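Local atomic coordinates of mosquitocidal toxin (Lysinibacillus sphaericus, PDB entry 2VSE), a protein that kills mosquitoes and joins an ADP-ribosyltransferase enzyme part to ricin-B-like lectin domains that probably bind sugars. Residues Asn412-Lys417 with Lys463-Lys468; Asp493-Tyr498 with Asn513-Lys518; Tyr509-Tyr514 with Trp547-Phe552; Val520-Asn525 with Gly533-Glu538. One frame throughout, in Å; residues are numbered along the deposited sequence.

Contact 1: Asn412-Lys417 with Lys463-Lys468; sequences NYQTVK and KAYKIK
The Tyr465 ring reaches the loop 412-417 by its edge: Val416 O, Thr415 N and Tyr413 O lie near the ring plane around its phenol end, a water also sits in that plane, and Gln414 CA comes up obliquely. The second ring, that of Tyr413, receives the CB of Lys463 at a slant, with Tyr413 CG and Lys463 CB 3.6 Å apart. Tyr465 OH donates to Val416 O over 2.6 Å; the donor lies in the carbonyl plane on a lone pair, with a C=O...donor angle of 124°. Beside this short bond the Val416 methyl CG2 rests 3.7 Å from Tyr465 CE1, a hydrophobic touch next to the polar grip. The loop belongs to the linker between strand 406-410 and strand 419-425, where one ricin-B-type beta-trefoil gives way to the next, and it bends sharply here: Gln414 is the centre of an inverse gamma turn, closed by a weak bond of 2.9 Å from Thr415 N to Tyr413 O. On the trefoil side, Lys463 and Ala464 both face Asn459 of strand 454-459, a G1 beta bulge. Water 1 joins the two backbones, donating to Tyr413 O at 2.9 Å and only weakly to Lys463 O. The bend of the Lys463 chain at chi2 (-86°) carries its amino end away from the loop while CB, CG and CD stay near the Tyr413 ring. Farther out, Tyr413 OH bonds to Lys308 and Glu272 of the preceding lectin repeat, and Gln414 NE2 turns to Glu222.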
# COMPACT_ATOMS: atom_id res chain seq x y z
N ASN A 412 4.25 -18.70 -10.55
CA ASN A 412 3.93 -17.29 -10.61
C ASN A 412 5.21 -16.46 -10.72
O ASN A 412 6.11 -16.62 -9.91
CB ASN A 412 3.10 -16.90 -9.38
CG ASN A 412 3.06 -15.42 -9.15
OD1 ASN A 412 2.69 -14.64 -10.03
ND2 ASN A 412 3.43 -15.00 -7.94
N TYR A 413 5.27 -15.58 -11.71
CA TYR A 413 6.51 -14.89 -12.05
C TYR A 413 6.44 -13.38 -11.90
O TYR A 413 7.41 -12.75 -11.48
CB TYR A 413 6.95 -15.26 -13.47
CG TYR A 413 7.07 -16.75 -13.65
CD1 TYR A 413 8.18 -17.45 -13.15
CD2 TYR A 413 6.06 -17.48 -14.28
CE1 TYR A 413 8.28 -18.81 -13.29
CE2 TYR A 413 6.15 -18.84 -14.42
CZ TYR A 413 7.27 -19.50 -13.93
OH TYR A 413 7.37 -20.86 -14.08
N GLN A 414 5.30 -12.80 -12.25
CA GLN A 414 5.16 -11.36 -12.19
C GLN A 414 4.78 -10.95 -10.78
O GLN A 414 3.62 -10.66 -10.46
CB GLN A 414 4.20 -10.82 -13.23
CG GLN A 414 4.43 -9.37 -13.45
CD GLN A 414 3.50 -8.78 -14.46
OE1 GLN A 414 2.44 -9.34 -14.77
NE2 GLN A 414 3.89 -7.62 -14.99
N THR A 415 5.80 -10.91 -9.97
CA THR A 415 5.69 -10.87 -8.54
C THR A 415 5.68 -9.41 -8.02
O THR A 415 5.06 -9.10 -6.99
CB THR A 415 6.87 -11.71 -8.00
OG1 THR A 415 6.45 -12.52 -6.90
CG2 THR A 415 8.03 -10.85 -7.67
N VAL A 416 6.36 -8.53 -8.74
CA VAL A 416 6.33 -7.10 -8.44
C VAL A 416 5.94 -6.25 -9.65
O VAL A 416 6.29 -6.56 -10.80
CB VAL A 416 7.66 -6.57 -7.75
CG1 VAL A 416 8.11 -7.49 -6.61
CG2 VAL A 416 8.80 -6.39 -8.74
N LYS A 417 5.22 -5.17 -9.39
CA LYS A 417 4.80 -4.23 -10.41
C LYS A 417 6.01 -3.53 -11.02
O LYS A 417 7.01 -3.30 -10.34
CB LYS A 417 3.88 -3.18 -9.77
CG LYS A 417 3.08 -2.33 -10.75
CD LYS A 417 2.03 -1.52 -10.01
CE LYS A 417 1.85 -0.13 -10.59
NZ LYS A 417 0.65 0.55 -10.02
N LYS A 463 9.47 -14.09 -18.47
CA LYS A 463 8.86 -14.14 -17.14
C LYS A 463 9.89 -13.77 -16.09
O LYS A 463 9.87 -14.34 -14.99
CB LYS A 463 8.29 -15.52 -16.79
CG LYS A 463 7.64 -16.29 -17.91
CD LYS A 463 6.20 -15.95 -18.10
CE LYS A 463 5.63 -16.82 -19.19
NZ LYS A 463 4.26 -16.38 -19.55
N ALA A 464 10.78 -12.84 -16.42
CA ALA A 464 11.84 -12.41 -15.51
C ALA A 464 12.07 -10.91 -15.60
O ALA A 464 11.53 -10.24 -16.49
CB ALA A 464 13.11 -13.15 -15.79
N TYR A 465 12.88 -10.36 -14.69
CA TYR A 465 13.03 -8.92 -14.58
C TYR A 465 14.41 -8.43 -14.96
O TYR A 465 15.42 -9.04 -14.57
CB TYR A 465 12.77 -8.46 -13.15
CG TYR A 465 11.32 -8.56 -12.71
CD1 TYR A 465 10.49 -7.43 -12.71
CD2 TYR A 465 10.78 -9.77 -12.27
CE1 TYR A 465 9.17 -7.51 -12.29
CE2 TYR A 465 9.47 -9.86 -11.85
CZ TYR A 465 8.66 -8.73 -11.86
OH TYR A 465 7.36 -8.81 -11.44
N LYS A 466 14.46 -7.33 -15.71
CA LYS A 466 15.69 -6.56 -15.78
C LYS A 466 15.69 -5.55 -14.61
O LYS A 466 14.68 -4.89 -14.35
CB LYS A 466 15.85 -5.86 -17.14
CG LYS A 466 17.31 -5.71 -17.55
CD LYS A 466 17.46 -5.45 -19.04
CE LYS A 466 18.90 -5.63 -19.50
NZ LYS A 466 19.22 -4.86 -20.75
N ILE A 467 16.82 -5.48 -13.91
CA ILE A 467 16.99 -4.56 -12.78
C ILE A 467 17.97 -3.48 -13.21
O ILE A 467 19.19 -3.67 -13.20
CB ILE A 467 17.49 -5.29 -11.53
CG1 ILE A 467 16.54 -6.44 -11.17
CG2 ILE A 467 17.61 -4.31 -10.36
CD1 ILE A 467 17.09 -7.42 -10.16
N LYS A 468 17.41 -2.32 -13.57
CA LYS A 468 18.15 -1.26 -14.24
C LYS A 468 18.44 -0.10 -13.32
O LYS A 468 17.56 0.39 -12.60
CB LYS A 468 17.37 -0.78 -15.47
CG LYS A 468 17.18 -1.85 -16.56
CD LYS A 468 16.06 -1.52 -17.56
CE LYS A 468 16.45 -0.48 -18.60
NZ LYS A 468 17.71 -0.84 -19.31
O HOH W 1 10.13 -13.69 -11.69

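Contact 2: Asp493-Tyr498 with Asn513-Lys518; sequences DYNDQY and NYENRK
Asp496 and Asn513 meet in a loop-to-loop contact in a ricin-type beta-trefoil, where the loop leading into strand 498-503 lies against the loop that leaves strand 509-513. Asn513 does most of the polar work. With CG trans to the backbone N (chi1 -173°), its amide sends ND2 across to Asp496 O at 2.8 Å; the acceptor lies in the amide plane, yet the donor stands 50° out of the Asp496 carbonyl plane. The other end of the same amide, OD1, takes Asn516 N at 2.7 Å on an in-plane lone pair, an Asx motif, and also Asn516 ND2 from above the plane. Both ends of one side chain thus fix its rotation and shape the turn. A backbone bond from Tyr514 N to Tyr498 O (3.0 Å) adds a second tie, with Tyr498 CB and Tyr514 CB packed beside it. Two acids also approach each other, Asp496 OD1 and Glu515 OE1 being 4.5 Å apart; water 2 donates to both oxygens, which may ease their repulsion. Around the contact, Tyr498 and Tyr514 rest on Ala464 of strand 464-469, Asn513 touches Trp499 of strand 498-503, and Asn516 reaches Trp479 of strand 476-479.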
# COMPACT_ATOMS: atom_id res chain seq x y z
N ASP A 493 21.75 -6.76 -23.37
CA ASP A 493 20.41 -7.26 -23.08
C ASP A 493 20.40 -8.79 -23.21
O ASP A 493 19.63 -9.37 -23.99
CB ASP A 493 19.39 -6.57 -24.00
CG ASP A 493 17.97 -6.81 -23.56
OD1 ASP A 493 17.69 -6.66 -22.36
OD2 ASP A 493 17.12 -7.14 -24.41
N TYR A 494 21.26 -9.43 -22.44
CA TYR A 494 21.43 -10.88 -22.51
C TYR A 494 20.54 -11.53 -21.49
O TYR A 494 20.17 -10.89 -20.50
CB TYR A 494 22.88 -11.26 -22.29
CG TYR A 494 23.80 -10.75 -23.37
CD1 TYR A 494 23.81 -11.35 -24.63
CD2 TYR A 494 24.64 -9.66 -23.14
CE1 TYR A 494 24.65 -10.88 -25.64
CE2 TYR A 494 25.49 -9.19 -24.14
CZ TYR A 494 25.48 -9.81 -25.38
OH TYR A 494 26.30 -9.34 -26.37
N ASN A 495 20.19 -12.78 -21.73
CA ASN A 495 19.29 -13.50 -20.83
C ASN A 495 19.81 -13.64 -19.40
O ASN A 495 19.01 -13.63 -18.47
CB ASN A 495 18.84 -14.85 -21.40
CG ASN A 495 17.87 -14.71 -22.59
OD1 ASN A 495 17.42 -13.61 -22.93
ND2 ASN A 495 17.54 -15.84 -23.22
N ASP A 496 21.13 -13.70 -19.20
CA ASP A 496 21.68 -13.80 -17.83
C ASP A 496 21.77 -12.47 -17.10
O ASP A 496 22.40 -12.38 -16.05
CB ASP A 496 23.04 -14.53 -17.81
CG ASP A 496 24.11 -13.82 -18.63
OD1 ASP A 496 25.21 -14.41 -18.73
OD2 ASP A 496 23.86 -12.72 -19.17
N GLN A 497 21.13 -11.45 -17.68
CA GLN A 497 20.97 -10.14 -17.04
C GLN A 497 19.53 -9.96 -16.60
O GLN A 497 19.11 -8.87 -16.23
CB GLN A 497 21.39 -9.03 -17.99
CG GLN A 497 22.78 -9.22 -18.54
CD GLN A 497 23.18 -8.09 -19.47
OE1 GLN A 497 23.03 -8.20 -20.68
NE2 GLN A 497 23.68 -7.00 -18.90
N TYR A 498 18.76 -11.06 -16.66
CA TYR A 498 17.39 -11.09 -16.18
C TYR A 498 17.28 -11.91 -14.90
O TYR A 498 18.03 -12.86 -14.70
CB TYR A 498 16.45 -11.62 -17.25
CG TYR A 498 16.16 -10.63 -18.33
CD1 TYR A 498 15.02 -9.82 -18.28
CD2 TYR A 498 17.02 -10.49 -19.41
CE1 TYR A 498 14.75 -8.90 -19.28
CE2 TYR A 498 16.77 -9.57 -20.41
CZ TYR A 498 15.64 -8.77 -20.33
OH TYR A 498 15.40 -7.86 -21.34
N ASN A 513 19.05 -15.72 -10.78
CA ASN A 513 19.45 -15.54 -12.16
C ASN A 513 18.66 -16.40 -13.14
O ASN A 513 18.54 -17.61 -12.95
CB ASN A 513 20.94 -15.76 -12.32
CG ASN A 513 21.41 -15.40 -13.70
OD1 ASN A 513 21.59 -16.28 -14.54
ND2 ASN A 513 21.56 -14.11 -13.95
N TYR A 514 18.11 -15.78 -14.18
CA TYR A 514 17.29 -16.47 -15.16
C TYR A 514 18.04 -17.60 -15.88
O TYR A 514 17.48 -18.69 -16.09
CB TYR A 514 16.72 -15.50 -16.19
CG TYR A 514 15.93 -16.19 -17.29
CD1 TYR A 514 14.57 -16.50 -17.10
CD2 TYR A 514 16.53 -16.56 -18.50
CE1 TYR A 514 13.85 -17.14 -18.08
CE2 TYR A 514 15.81 -17.21 -19.49
CZ TYR A 514 14.46 -17.49 -19.27
OH TYR A 514 13.72 -18.13 -20.23
N GLU A 515 19.30 -17.33 -16.24
CA GLU A 515 20.03 -18.30 -17.02
C GLU A 515 20.76 -19.34 -16.18
O GLU A 515 20.91 -20.48 -16.61
CB GLU A 515 20.97 -17.61 -18.00
CG GLU A 515 21.33 -18.51 -19.11
CD GLU A 515 21.58 -17.76 -20.39
OE1 GLU A 515 22.78 -17.57 -20.72
OE2 GLU A 515 20.58 -17.39 -21.05
N ASN A 516 21.20 -18.95 -14.98
CA ASN A 516 21.88 -19.86 -14.06
C ASN A 516 21.08 -19.92 -12.76
O ASN A 516 21.35 -19.15 -11.80
CB ASN A 516 23.31 -19.39 -13.81
CG ASN A 516 24.09 -19.17 -15.10
OD1 ASN A 516 24.60 -20.11 -15.71
ND2 ASN A 516 24.19 -17.91 -15.52
N ARG A 517 20.11 -20.82 -12.72
CA ARG A 517 19.09 -20.80 -11.66
C ARG A 517 19.52 -21.30 -10.28
O ARG A 517 18.81 -21.12 -9.29
CB ARG A 517 17.81 -21.47 -12.14
CG ARG A 517 17.25 -20.75 -13.34
CD ARG A 517 15.89 -21.17 -13.68
NE ARG A 517 15.48 -20.53 -14.92
CZ ARG A 517 14.41 -20.89 -15.62
NH1 ARG A 517 13.63 -21.86 -15.18
NH2 ARG A 517 14.12 -20.26 -16.74
N LYS A 518 20.69 -21.92 -10.21
CA LYS A 518 21.32 -22.22 -8.95
C LYS A 518 21.85 -20.94 -8.29
O LYS A 518 22.05 -20.91 -7.07
CB LYS A 518 22.44 -23.22 -9.15
CG LYS A 518 21.97 -24.65 -9.33
CD LYS A 518 23.15 -25.60 -9.23
CE LYS A 518 22.72 -27.05 -9.35
NZ LYS A 518 23.64 -27.96 -8.60
O HOH W 2 25.22 -17.50 -18.70

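Contact 3: Tyr509-Tyr514 with Trp547-Phe552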
# COMPACT_ATOMS: atom_id res chain seq x y z
N TYR A 509 12.31 -11.48 -0.67
CA TYR A 509 12.36 -12.07 -2.00
C TYR A 509 13.68 -12.78 -2.24
O TYR A 509 14.69 -12.42 -1.64
CB TYR A 509 12.21 -10.98 -3.07
CG TYR A 509 10.88 -10.28 -3.06
CD1 TYR A 509 9.84 -10.74 -3.87
CD2 TYR A 509 10.64 -9.15 -2.25
CE1 TYR A 509 8.63 -10.12 -3.89
CE2 TYR A 509 9.40 -8.52 -2.27
CZ TYR A 509 8.40 -9.02 -3.09
OH TYR A 509 7.16 -8.45 -3.15
N ILE A 510 13.66 -13.78 -3.10
CA ILE A 510 14.85 -14.37 -3.66
C ILE A 510 14.98 -13.78 -5.07
O ILE A 510 14.00 -13.72 -5.83
CB ILE A 510 14.76 -15.92 -3.73
CG1 ILE A 510 14.41 -16.54 -2.36
CG2 ILE A 510 16.03 -16.50 -4.30
CD1 ILE A 510 15.35 -16.13 -1.20
N ILE A 511 16.19 -13.31 -5.40
CA ILE A 511 16.45 -12.75 -6.70
C ILE A 511 17.41 -13.69 -7.44
O ILE A 511 18.59 -13.78 -7.12
CB ILE A 511 16.94 -11.30 -6.58
CG1 ILE A 511 15.93 -10.50 -5.73
CG2 ILE A 511 17.08 -10.65 -7.95
CD1 ILE A 511 16.31 -9.05 -5.48
N ARG A 512 16.86 -14.43 -8.40
CA ARG A 512 17.48 -15.62 -8.93
C ARG A 512 17.82 -15.40 -10.39
O ARG A 512 16.97 -14.95 -11.17
CB ARG A 512 16.53 -16.82 -8.75
CG ARG A 512 17.01 -18.15 -9.33
CD ARG A 512 15.94 -19.28 -9.26
NE ARG A 512 15.33 -19.40 -7.94
CZ ARG A 512 15.86 -20.03 -6.90
NH1 ARG A 512 17.05 -20.64 -7.00
NH2 ARG A 512 15.21 -20.05 -5.74
N ASN A 513 19.05 -15.72 -10.78
CA ASN A 513 19.45 -15.54 -12.16
C ASN A 513 18.66 -16.40 -13.14
O ASN A 513 18.54 -17.61 -12.95
CB ASN A 513 20.94 -15.76 -12.32
CG ASN A 513 21.41 -15.40 -13.70
OD1 ASN A 513 21.59 -16.28 -14.54
ND2 ASN A 513 21.56 -14.11 -13.95
N TYR A 514 18.11 -15.78 -14.18
CA TYR A 514 17.29 -16.47 -15.16
C TYR A 514 18.04 -17.60 -15.88
O TYR A 514 17.48 -18.69 -16.09
CB TYR A 514 16.72 -15.50 -16.19
CG TYR A 514 15.93 -16.19 -17.29
CD1 TYR A 514 14.57 -16.50 -17.10
CD2 TYR A 514 16.53 -16.56 -18.50
CE1 TYR A 514 13.85 -17.14 -18.08
CE2 TYR A 514 15.81 -17.21 -19.49
CZ TYR A 514 14.46 -17.49 -19.27
OH TYR A 514 13.72 -18.13 -20.23
N TRP A 547 15.74 -10.60 0.26
CA TRP A 547 15.78 -9.17 -0.04
C TRP A 547 14.42 -8.50 0.11
O TRP A 547 13.39 -9.04 -0.29
CB TRP A 547 16.33 -8.95 -1.45
CG TRP A 547 17.71 -9.50 -1.62
CD1 TRP A 547 18.05 -10.75 -2.06
CD2 TRP A 547 18.94 -8.83 -1.33
NE1 TRP A 547 19.42 -10.90 -2.08
CE2 TRP A 547 19.99 -9.73 -1.64
CE3 TRP A 547 19.26 -7.56 -0.85
CZ2 TRP A 547 21.33 -9.39 -1.48
CZ3 TRP A 547 20.60 -7.22 -0.69
CH2 TRP A 547 21.62 -8.14 -1.00
N ILE A 548 14.45 -7.30 0.70
CA ILE A 548 13.28 -6.44 0.79
C ILE A 548 13.23 -5.55 -0.45
O ILE A 548 14.21 -4.87 -0.76
CB ILE A 548 13.33 -5.61 2.08
CG1 ILE A 548 13.25 -6.56 3.28
CG2 ILE A 548 12.22 -4.53 2.11
CD1 ILE A 548 13.89 -6.03 4.53
N ILE A 549 12.10 -5.57 -1.16
CA ILE A 549 11.93 -4.72 -2.33
C ILE A 549 10.84 -3.69 -2.07
O ILE A 549 9.67 -4.00 -2.04
CB ILE A 549 11.62 -5.54 -3.59
CG1 ILE A 549 12.83 -6.39 -3.99
CG2 ILE A 549 11.21 -4.63 -4.74
CD1 ILE A 549 12.48 -7.52 -4.97
N LYS A 550 11.25 -2.44 -1.89
CA LYS A 550 10.33 -1.41 -1.46
C LYS A 550 10.14 -0.31 -2.51
O LYS A 550 11.11 0.26 -2.98
CB LYS A 550 10.81 -0.82 -0.13
CG LYS A 550 9.74 -0.10 0.64
CD LYS A 550 10.32 0.63 1.86
CE LYS A 550 10.65 -0.32 3.04
NZ LYS A 550 11.01 0.45 4.31
N PRO A 551 8.87 -0.02 -2.88
CA PRO A 551 8.54 1.08 -3.78
C PRO A 551 9.20 2.39 -3.37
O PRO A 551 9.20 2.75 -2.20
CB PRO A 551 7.02 1.20 -3.63
CG PRO A 551 6.58 -0.21 -3.39
CD PRO A 551 7.65 -0.77 -2.50
N PHE A 552 9.79 3.08 -4.34
CA PHE A 552 10.42 4.36 -4.07
C PHE A 552 9.92 5.35 -5.11
O PHE A 552 9.94 5.06 -6.30
CB PHE A 552 11.95 4.26 -4.11
CG PHE A 552 12.65 5.50 -3.62
CD1 PHE A 552 13.11 5.57 -2.32
CD2 PHE A 552 12.84 6.60 -4.46
CE1 PHE A 552 13.75 6.73 -1.85
CE2 PHE A 552 13.46 7.75 -4.01
CZ PHE A 552 13.91 7.83 -2.69
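The Ile549 side chain runs nearly perpendicular to that of Tyr509 and lays its terminal methyl over a face of the ring. Ile549 CD1 sits 4.0 Å from the centroid of the Tyr509 ring and 28° off the ring normal, a CH-pi contact. At the edge of that ring, in its plane, lies Trp547 O. Ile511 and Trp547 are likewise set nearly perpendicular: Ile511 CD1 meets Trp547 CB at 4.0 Å and approaches the indole obliquely, while its distance to Ile549 CD1 is 4.2 Å. An extended Ile511 chain (chi2 178°) carries CD1 far enough to touch both. The backbones share a single bridge, Tyr509 with Trp547 as an antiparallel hydrogen-bonded pair (Tyr509 N to Trp547 O 2.7 Å, Trp547 N to Tyr509 O 2.8 Å). The strands then diverge, their directions 97° apart. Strands 509-513 and 547-551 are the two outermost of a six-stranded antiparallel sheet, and this bridge joins them, as expected where the barrel of a beta-trefoil closes. Trp547 NE1 finds its acceptor elsewhere, at Leu521 O. Two backbone bonds fix the seam at one point; the contacts among the side chains of Tyr509, Ile511, Trp547 and Ile549 are apolar and mostly buried.

Contact 4: Val520-Asn525 with Gly533-Glu538; sequences VLDLSN and GLLGFE
Val520 and Phe537 pair near the open end of a two-stranded antiparallel beta-hairpin, strands 519-523 and 534-538, one of the hairpins of the ricin-type beta-trefoil. Backbone hydrogen bonds carry the register. Val520 and Phe537 form a hydrogen-bonded pair, N to O in both directions, with Val520 N to Phe537 O at 2.9 Å; Asp522 and Leu535 form the next, in which Leu535 N reaches Asp522 O at 2.6 Å along a nearly straight line (173° at the hydrogen). Toward the connecting loop, Ser524 N adds a bond to Gly533 O at 3.1 Å. Between these lie the non-hydrogen-bonded pairs Leu521-Gly536 and Leu523-Leu534, and weaker CA-H...O contacts run from Gly536 CA to Val520 O and from Leu534 CA to Asp522 O. Apolar packing gathers on the face that bears Leu521, Leu523 and Leu534: Leu521 CG meets Leu534 CD2 at 4.3 Å, and Leu523 CD1 approaches Leu534 CD1. Leu521 and Leu534 also touch Ile433 of strand 431-436, and Leu523 and Leu534 touch Trp547 of strand 547-551. The other face, with Val520, Asp522, Leu535 and Phe537, is mixed. There the Asp522 side chain runs beside those of Leu535 and Phe537, and its OD2 takes a hydrogen bond from Gln545 NE2. The chi1 of 177° turns the Asp522 carboxylate opposite its own N, and OD2 comes 3.5 Å from Phe537 CB, the carboxylate plane 45° from the phenyl ring.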
# COMPACT_ATOMS: atom_id res chain seq x y z
N VAL A 520 21.86 -17.00 -7.03
CA VAL A 520 20.99 -15.96 -6.51
C VAL A 520 21.83 -14.81 -5.96
O VAL A 520 23.01 -15.00 -5.65
CB VAL A 520 20.00 -16.50 -5.42
CG1 VAL A 520 19.13 -17.63 -5.97
CG2 VAL A 520 20.74 -16.96 -4.17
N LEU A 521 21.21 -13.63 -5.86
CA LEU A 521 21.81 -12.46 -5.22
C LEU A 521 22.10 -12.74 -3.75
O LEU A 521 21.20 -13.14 -2.99
CB LEU A 521 20.86 -11.28 -5.32
CG LEU A 521 21.22 -10.15 -6.28
CD1 LEU A 521 21.44 -10.66 -7.68
CD2 LEU A 521 20.11 -9.12 -6.26
N ASP A 522 23.35 -12.50 -3.36
CA ASP A 522 23.89 -12.92 -2.07
C ASP A 522 24.79 -11.81 -1.56
O ASP A 522 25.75 -11.41 -2.23
CB ASP A 522 24.70 -14.23 -2.27
CG ASP A 522 25.39 -14.74 -0.99
OD1 ASP A 522 26.26 -14.04 -0.42
OD2 ASP A 522 25.09 -15.88 -0.56
N LEU A 523 24.46 -11.28 -0.38
CA LEU A 523 25.30 -10.30 0.30
C LEU A 523 26.49 -11.04 0.92
O LEU A 523 26.31 -11.85 1.86
CB LEU A 523 24.50 -9.53 1.35
CG LEU A 523 25.19 -8.43 2.19
CD1 LEU A 523 25.68 -7.27 1.34
CD2 LEU A 523 24.28 -7.92 3.30
N SER A 524 27.68 -10.77 0.39
CA SER A 524 28.92 -11.48 0.74
C SER A 524 29.15 -11.65 2.24
O SER A 524 29.23 -10.67 2.98
CB SER A 524 30.12 -10.78 0.09
OG SER A 524 31.31 -11.51 0.32
N ASN A 525 29.23 -12.91 2.67
CA ASN A 525 29.46 -13.30 4.08
C ASN A 525 28.43 -12.79 5.10
O ASN A 525 28.69 -12.78 6.31
CB ASN A 525 30.88 -12.93 4.52
CG ASN A 525 31.95 -13.67 3.74
OD1 ASN A 525 31.85 -14.88 3.51
ND2 ASN A 525 32.98 -12.94 3.33
N GLY A 533 30.45 -6.32 -0.92
CA GLY A 533 30.02 -6.67 -2.27
C GLY A 533 28.87 -7.65 -2.32
O GLY A 533 28.52 -8.29 -1.33
N LEU A 534 28.26 -7.76 -3.49
CA LEU A 534 27.26 -8.78 -3.69
C LEU A 534 27.80 -9.92 -4.56
O LEU A 534 28.62 -9.72 -5.45
CB LEU A 534 25.96 -8.20 -4.24
CG LEU A 534 24.97 -7.60 -3.23
CD1 LEU A 534 25.38 -6.19 -2.76
CD2 LEU A 534 23.58 -7.56 -3.85
N LEU A 535 27.32 -11.13 -4.30
CA LEU A 535 27.74 -12.29 -5.06
C LEU A 535 26.57 -12.87 -5.82
O LEU A 535 25.41 -12.66 -5.46
CB LEU A 535 28.32 -13.37 -4.15
CG LEU A 535 29.48 -12.99 -3.22
CD1 LEU A 535 29.80 -14.15 -2.27
CD2 LEU A 535 30.73 -12.56 -3.99
N GLY A 536 26.89 -13.56 -6.92
CA GLY A 536 26.01 -14.57 -7.45
C GLY A 536 26.51 -15.83 -6.78
O GLY A 536 27.59 -16.32 -7.10
N PHE A 537 25.74 -16.33 -5.81
CA PHE A 537 26.13 -17.50 -5.04
C PHE A 537 25.03 -18.58 -5.11
O PHE A 537 23.86 -18.26 -5.31
CB PHE A 537 26.37 -17.10 -3.58
CG PHE A 537 27.29 -18.03 -2.82
CD1 PHE A 537 28.68 -17.89 -2.90
CD2 PHE A 537 26.76 -19.01 -1.99
CE1 PHE A 537 29.54 -18.73 -2.19
CE2 PHE A 537 27.61 -19.87 -1.26
CZ PHE A 537 29.00 -19.72 -1.36
N GLU A 538 25.43 -19.84 -4.94
CA GLU A 538 24.48 -20.96 -4.92
C GLU A 538 23.38 -20.75 -3.88
O GLU A 538 23.65 -20.39 -2.73
CB GLU A 538 25.18 -22.30 -4.71
CG GLU A 538 24.19 -23.47 -4.60
CD GLU A 538 24.77 -24.81 -5.01
OE1 GLU A 538 25.85 -24.85 -5.63
OE2 GLU A 538 24.12 -25.84 -4.69

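Overall arrangement
The four contacts lie on one side of the chain's centre, within or at the border of a single ricin-type beta-trefoil. Contacts 1, 2 and 3 all involve its six-stranded sheet: contact 1 brings the incoming linker onto strand 464-469, contact 2 joins loops at strand ends about 12 Å away between centres, and contact 3 closes the sheet. Contact 1 is complete before the others begin. Contacts 2 and 3 share Asn513 and Tyr514; contact 4 is nested inside the loop that contact 3 closes. A salt bridge from Lys466 to Asp493 ties contacts 1 and 2, and probable hydrogen bonds of Leu521 with Ile511 and Trp547 tie 3 and 4, joining linker, barrel and hairpin through successive contacts.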